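Local structure of ABC transporter, solute-binding protein (Staphylococcus aureus, 6LKK) at residues A[101-106]-A[175-180]; A[169-174]-A[189-194]. The protein binds glucose 6-phosphate in the cleft between its two lobes and probably serves as the extracellular sensor for a two-component system. All blocks are in the same frame, centred on the assembly; numbering follows the deposited sequence.

Contact 1 of 2, residues A[101-106]-A[175-180]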
loop_
_atom_site.group_PDB
_atom_site.type_symbol
_atom_site.label_atom_id
_atom_site.label_comp_id
_atom_site.label_asym_id
_atom_site.label_seq_id
_atom_site.Cartn_x
_atom_site.Cartn_y
_atom_site.Cartn_z
ATOM N N VAL A 101 -3.932 -5.441 -6.257
ATOM C CA VAL A 101 -4.930 -5.872 -7.226
ATOM C C VAL A 101 -4.428 -5.626 -8.639
ATOM O O VAL A 101 -3.507 -4.842 -8.874
ATOM C CB VAL A 101 -6.286 -5.151 -7.036
ATOM C CG1 VAL A 101 -6.833 -5.380 -5.633
ATOM C CG2 VAL A 101 -6.155 -3.662 -7.324
ATOM N N ILE A 102 -5.051 -6.321 -9.577
ATOM C CA ILE A 102 -4.979 -5.982 -10.991
ATOM C C ILE A 102 -6.178 -5.107 -11.313
ATOM O O ILE A 102 -7.302 -5.395 -10.888
ATOM C CB ILE A 102 -4.968 -7.249 -11.865
ATOM C CG1 ILE A 102 -3.717 -8.081 -11.593
ATOM C CG2 ILE A 102 -5.058 -6.882 -13.349
ATOM C CD1 ILE A 102 -3.774 -9.473 -12.185
ATOM N N VAL A 103 -5.949 -4.030 -12.055
ATOM C CA VAL A 103 -7.029 -3.186 -12.548
ATOM C C VAL A 103 -7.108 -3.345 -14.058
ATOM O O VAL A 103 -6.083 -3.372 -14.748
ATOM C CB VAL A 103 -6.845 -1.710 -12.147
ATOM C CG1 VAL A 103 -7.082 -1.552 -10.648
ATOM C CG2 VAL A 103 -5.467 -1.200 -12.546
ATOM N N VAL A 104 -8.331 -3.471 -14.561
ATOM C CA VAL A 104 -8.599 -3.719 -15.971
ATOM C C VAL A 104 -9.535 -2.632 -16.472
ATOM O O VAL A 104 -10.489 -2.261 -15.782
ATOM C CB VAL A 104 -9.223 -5.114 -16.182
ATOM C CG1 VAL A 104 -9.524 -5.353 -17.658
ATOM C CG2 VAL A 104 -8.306 -6.196 -15.630
ATOM N N ASN A 105 -9.261 -2.116 -17.666
ATOM C CA ASN A 105 -10.173 -1.164 -18.290
ATOM C C ASN A 105 -11.289 -1.956 -18.956
ATOM O O ASN A 105 -11.048 -2.709 -19.905
ATOM C CB ASN A 105 -9.444 -0.269 -19.287
ATOM C CG ASN A 105 -10.367 0.762 -19.917
ATOM O OD1 ASN A 105 -11.375 0.412 -20.530
ATOM N ND2 ASN A 105 -10.044 2.038 -19.740
ATOM N N SER A 106 -12.510 -1.794 -18.450
ATOM C CA SER A 106 -13.639 -2.604 -18.884
ATOM C C SER A 106 -14.260 -2.116 -20.186
ATOM O O SER A 106 -15.106 -2.821 -20.747
ATOM C CB SER A 106 -14.698 -2.640 -17.780
ATOM O OG SER A 106 -15.078 -1.331 -17.391
ATOM N N GLU A 175 -4.428 5.712 -13.041
ATOM C CA GLU A 175 -4.874 6.829 -13.867
ATOM C C GLU A 175 -4.884 6.444 -15.340
ATOM O O GLU A 175 -5.873 6.666 -16.047
ATOM C CB GLU A 175 -3.983 8.055 -13.648
ATOM C CG GLU A 175 -4.402 9.245 -14.511
ATOM C CD GLU A 175 -3.528 10.468 -14.334
ATOM O OE1 GLU A 175 -2.547 10.409 -13.563
ATOM O OE2 GLU A 175 -3.830 11.497 -14.976
ATOM N N ASP A 176 -3.787 5.857 -15.820
ATOM C CA ASP A 176 -3.672 5.563 -17.244
ATOM C C ASP A 176 -4.529 4.370 -17.647
ATOM O O ASP A 176 -5.023 4.324 -18.777
ATOM C CB ASP A 176 -2.206 5.330 -17.611
ATOM C CG ASP A 176 -1.413 6.623 -17.679
ATOM O OD1 ASP A 176 -2.027 7.707 -17.584
ATOM O OD2 ASP A 176 -0.174 6.557 -17.826
ATOM N N VAL A 177 -4.719 3.397 -16.752
ATOM C CA VAL A 177 -5.675 2.328 -17.029
ATOM C C VAL A 177 -7.087 2.894 -17.079
ATOM O O VAL A 177 -7.849 2.628 -18.016
ATOM C CB VAL A 177 -5.558 1.207 -15.978
ATOM C CG1 VAL A 177 -6.684 0.195 -16.145
ATOM C CG2 VAL A 177 -4.218 0.504 -16.097
ATOM N N ALA A 178 -7.456 3.686 -16.070
ATOM C CA ALA A 178 -8.806 4.240 -16.010
ATOM C C ALA A 178 -9.105 5.109 -17.223
ATOM O O ALA A 178 -10.237 5.124 -17.719
ATOM C CB ALA A 178 -8.986 5.042 -14.722
ATOM N N LYS A 179 -8.108 5.843 -17.712
ATOM C CA LYS A 179 -8.289 6.748 -18.839
ATOM C C LYS A 179 -8.083 6.074 -20.191
ATOM O O LYS A 179 -8.159 6.751 -21.223
ATOM C CB LYS A 179 -7.341 7.943 -18.704
ATOM C CG LYS A 179 -7.728 8.893 -17.583
ATOM C CD LYS A 179 -6.774 10.066 -17.484
ATOM C CE LYS A 179 -7.194 11.027 -16.388
ATOM N NZ LYS A 179 -6.280 12.195 -16.295
ATOM N N GLY A 180 -7.825 4.770 -20.215
ATOM C CA GLY A 180 -7.793 4.026 -21.455
ATOM C C GLY A 180 -6.463 3.992 -22.168
ATOM O O GLY A 180 -6.425 3.631 -23.349
#
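Strand 101-105 runs past residues 175-178, the last turn of helix 170-178. The backbones come nearest at N105 and V177, with N105 CA and V177 CA 5.8 Å apart. G180 is the first residue past the helix to leave helical angles. Its positive phi (88°) suits glycine, and the end forms a Schellman motif. G180 N bonds back to V177 O at 3.1 Å. That carbonyl also takes a bond from the strand: N105 ND2 reaches V177 O at 2.9 Å. The bond is almost straight, and V177 O lies in the amide plane of N105. ND2 meets the oxygen nearly along its C=O axis. N105 has CG anti to the backbone N (chi1 -178°), which carries the amide across to the helix end. Its OD1 is held by D107 N and L108 N, so both ends of the amide are bonded and its flip is fixed.

This is the two-lobed type II periplasmic binding protein fold. Helix 170-178 is the crossover in a beta-alpha-beta unit from strand 165-167 to strand 184-188. It packs on the sheet next to strand 92-105, which pairs antiparallel with 184-188.

V103 and V177 carry the apolar half. Their side chains cross obliquely, with V103 CG2 4.0 Å from V177 CG1. V177 CG1, anti to its backbone N, lies along the strand backbone, 3.8 Å from N105 N and 3.9 Å from V103 O. V104 CB points away; the side chain packs on A184 and Q109. On the helix's exposed side, K179 NZ forms a salt bridge with E175 OE2 at 2.9 Å.

Contact 2 of 2, residues A[169-174]-A[189-194]; sequences KTSKVI and EQDART. With G6P (6-O-phosphono-alpha-D-glucopyranose), chain B.
The carboxylate of D191 is the flat group at the centre of this contact. I174 CG2 lies over one face of it, almost directly above the carbon, 3.6 Å from D191 CG. The S171 hydroxyl comes to OD2 from slightly beyond the other face, opposite I174. S171 OG sits 3.0 Å from D191 OD2, a close polar pair. A water donates to D191 OD2 at 2.8 Å from above the plane, on the I174 side. It also donates to T170 O at 2.7 Å and so bridges the two helices.

I174 crosses D191 obliquely. With CG1 anti to the backbone N (chi1 -178°), its chain runs on past the aspartate. I174 CD1 then reaches 4.0 Å from A192 CA. The axes of segments 170-174 and 189-194 come within 9.9 Å and cross at -40°, running roughly the same way.

T170 has its hydroxyl beside the backbone N (chi1 -64°) and turned to the ligand. T170 OG1 donates to O3P of glucose 6-phosphate at 2.6 Å and is also hydrogen-bonded to S132 OG. T36, T138, T139, G58, N214 and D216 supply further bonds to the ligand. This places the start of helix 170-178 at the phosphate end of the pocket.

D191 is therefore a second-shell acid. The water may help to offset its buried negative charge. The adjoining start of helix 170-178 could favour the charged form of D191, and the bound phosphate too, while the nearby phosphate would oppose the charge on D191.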
loop_
_atom_site.group_PDB
_atom_site.type_symbol
_atom_site.label_atom_id
_atom_site.label_comp_id
_atom_site.label_asym_id
_atom_site.label_seq_id
_atom_site.Cartn_x
_atom_site.Cartn_y
_atom_site.Cartn_z
ATOM N N LYS A 169 5.376 6.029 -11.052
ATOM C CA LYS A 169 4.475 6.282 -9.934
ATOM C C LYS A 169 3.329 5.283 -9.934
ATOM O O LYS A 169 2.696 5.051 -10.970
ATOM C CB LYS A 169 3.922 7.708 -9.996
ATOM C CG LYS A 169 4.991 8.795 -9.944
ATOM C CD LYS A 169 5.718 8.837 -8.606
ATOM C CE LYS A 169 4.768 9.155 -7.464
ATOM N NZ LYS A 169 5.383 10.056 -6.452
ATOM N N THR A 170 3.054 4.715 -8.759
ATOM C CA THR A 170 1.953 3.771 -8.613
ATOM C C THR A 170 0.632 4.371 -9.074
ATOM O O THR A 170 -0.153 3.710 -9.763
ATOM C CB THR A 170 1.856 3.316 -7.156
ATOM O OG1 THR A 170 3.047 2.601 -6.805
ATOM C CG2 THR A 170 0.651 2.411 -6.941
ATOM N N SER A 171 0.359 5.623 -8.704
ATOM C CA SER A 171 -0.934 6.207 -9.039
ATOM C C SER A 171 -1.058 6.521 -10.523
ATOM O O SER A 171 -2.181 6.667 -11.016
ATOM C CB SER A 171 -1.181 7.466 -8.209
ATOM O OG SER A 171 -1.560 7.121 -6.886
ATOM N N LYS A 172 0.058 6.618 -11.251
ATOM C CA LYS A 172 -0.039 6.759 -12.699
ATOM C C LYS A 172 -0.598 5.495 -13.339
ATOM O O LYS A 172 -1.212 5.564 -14.410
ATOM C CB LYS A 172 1.329 7.095 -13.295
ATOM C CG LYS A 172 1.284 7.545 -14.753
ATOM C CD LYS A 172 0.601 8.897 -14.894
ATOM C CE LYS A 172 0.678 9.425 -16.317
ATOM N NZ LYS A 172 -0.042 10.722 -16.456
ATOM N N VAL A 173 -0.413 4.339 -12.695
ATOM C CA VAL A 173 -0.931 3.089 -13.245
ATOM C C VAL A 173 -2.452 3.132 -13.320
ATOM O O VAL A 173 -3.042 2.915 -14.385
ATOM C CB VAL A 173 -0.442 1.889 -12.413
ATOM C CG1 VAL A 173 -1.051 0.595 -12.937
ATOM C CG2 VAL A 173 1.081 1.803 -12.436
ATOM N N ILE A 174 -3.115 3.404 -12.195
ATOM C CA ILE A 174 -4.575 3.415 -12.208
ATOM C C ILE A 174 -5.090 4.552 -13.080
ATOM O O ILE A 174 -6.083 4.394 -13.799
ATOM C CB ILE A 174 -5.146 3.499 -10.780
ATOM C CG1 ILE A 174 -6.680 3.456 -10.813
ATOM C CG2 ILE A 174 -4.692 4.774 -10.080
ATOM C CD1 ILE A 174 -7.266 2.204 -11.442
ATOM N N GLU A 189 -5.883 -1.797 -3.772
ATOM C CA GLU A 189 -7.338 -1.788 -3.670
ATOM C C GLU A 189 -7.901 -0.372 -3.566
ATOM O O GLU A 189 -8.866 -0.028 -4.260
ATOM C CB GLU A 189 -7.762 -2.627 -2.467
ATOM C CG GLU A 189 -9.244 -2.910 -2.400
ATOM C CD GLU A 189 -9.576 -3.912 -1.324
ATOM O OE1 GLU A 189 -9.425 -3.573 -0.130
ATOM O OE2 GLU A 189 -9.968 -5.048 -1.667
ATOM N N GLN A 190 -7.340 0.458 -2.683
ATOM C CA GLN A 190 -7.927 1.778 -2.451
ATOM C C GLN A 190 -7.784 2.681 -3.672
ATOM O O GLN A 190 -8.690 3.463 -3.980
ATOM C CB GLN A 190 -7.288 2.439 -1.225
ATOM C CG GLN A 190 -7.950 2.073 0.084
ATOM C CD GLN A 190 -9.429 2.394 0.085
ATOM O OE1 GLN A 190 -9.832 3.512 -0.241
ATOM N NE2 GLN A 190 -10.249 1.406 0.420
ATOM N N ASP A 191 -6.654 2.596 -4.373
ATOM C CA ASP A 191 -6.463 3.412 -5.568
ATOM C C ASP A 191 -7.419 2.988 -6.675
ATOM O O ASP A 191 -8.003 3.835 -7.363
ATOM C CB ASP A 191 -5.009 3.303 -6.021
ATOM C CG ASP A 191 -4.440 4.619 -6.525
ATOM O OD1 ASP A 191 -5.170 5.635 -6.558
ATOM O OD2 ASP A 191 -3.245 4.632 -6.886
ATOM N N ALA A 192 -7.602 1.679 -6.851
ATOM C CA ALA A 192 -8.576 1.193 -7.817
ATOM C C ALA A 192 -9.983 1.647 -7.452
ATOM O O ALA A 192 -10.751 2.083 -8.318
ATOM C CB ALA A 192 -8.506 -0.329 -7.893
ATOM N N ARG A 193 -10.337 1.561 -6.169
ATOM C CA ARG A 193 -11.674 1.956 -5.741
ATOM C C ARG A 193 -11.937 3.425 -6.035
ATOM O O ARG A 193 -13.035 3.790 -6.469
ATOM C CB ARG A 193 -11.848 1.675 -4.249
ATOM C CG ARG A 193 -13.207 2.083 -3.696
ATOM C CD ARG A 193 -13.298 1.808 -2.206
ATOM N NE ARG A 193 -14.580 2.227 -1.649
ATOM C CZ ARG A 193 -14.898 3.482 -1.349
ATOM N NH1 ARG A 193 -14.033 4.466 -1.559
ATOM N NH2 ARG A 193 -16.091 3.757 -0.839
ATOM N N THR A 194 -10.948 4.287 -5.788
ATOM C CA THR A 194 -11.123 5.719 -6.008
ATOM C C THR A 194 -11.574 6.005 -7.433
ATOM O O THR A 194 -12.508 6.782 -7.660
ATOM C CB THR A 194 -9.816 6.454 -5.707
ATOM O OG1 THR A 194 -9.501 6.318 -4.316
ATOM C CG2 THR A 194 -9.923 7.936 -6.056
HETATM C C1 G6P B . 0.987 0.301 -1.321
HETATM C C2 G6P B . 0.525 0.416 0.153
HETATM C C3 G6P B . -0.053 1.732 0.519
HETATM C C4 G6P B . 0.638 2.825 -0.166
HETATM C C5 G6P B . 0.357 2.732 -1.662
HETATM C C6 G6P B . 1.167 3.742 -2.411
HETATM O O1 G6P B . 0.438 -0.841 -1.907
HETATM O O2 G6P B . -0.445 -0.604 0.444
HETATM O O3 G6P B . 0.089 1.919 1.994
HETATM O O4 G6P B . 0.156 4.105 0.311
HETATM O O5 G6P B . 0.680 1.408 -2.228
HETATM O O6 G6P B . 2.533 3.517 -2.143
HETATM P P G6P B . 3.628 3.402 -3.426
HETATM O O1P G6P B . 5.022 3.287 -2.835
HETATM O O2P G6P B . 3.535 4.661 -4.310
HETATM O O3P G6P B . 3.323 2.192 -4.230
HETATM O O HOH W 1 -2.421 2.656 -8.732
#

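Both contacts are buried and use helix 170-178, but at different ends. Contact 2 takes its start, nearer the centre of the chain and the ligand. Contact 1 takes its end; the contact's centre is about 17 Å from the centre of the chain. The exposed K179 lies nearby. The chemistry follows the place. Near the sugar phosphate, contact 2 relies on a buried acid, a bridging water and hydroxyls. Contact 1 joins helix to strand by valine packing and one amide-to-carbonyl bond. The two share one apolar layer. V103 CG1 of contact 1 lies only 3.3 Å from A192 CB of contact 2, and 3.8 Å from I174 CD1. Strand 92-105 thus meets both helices.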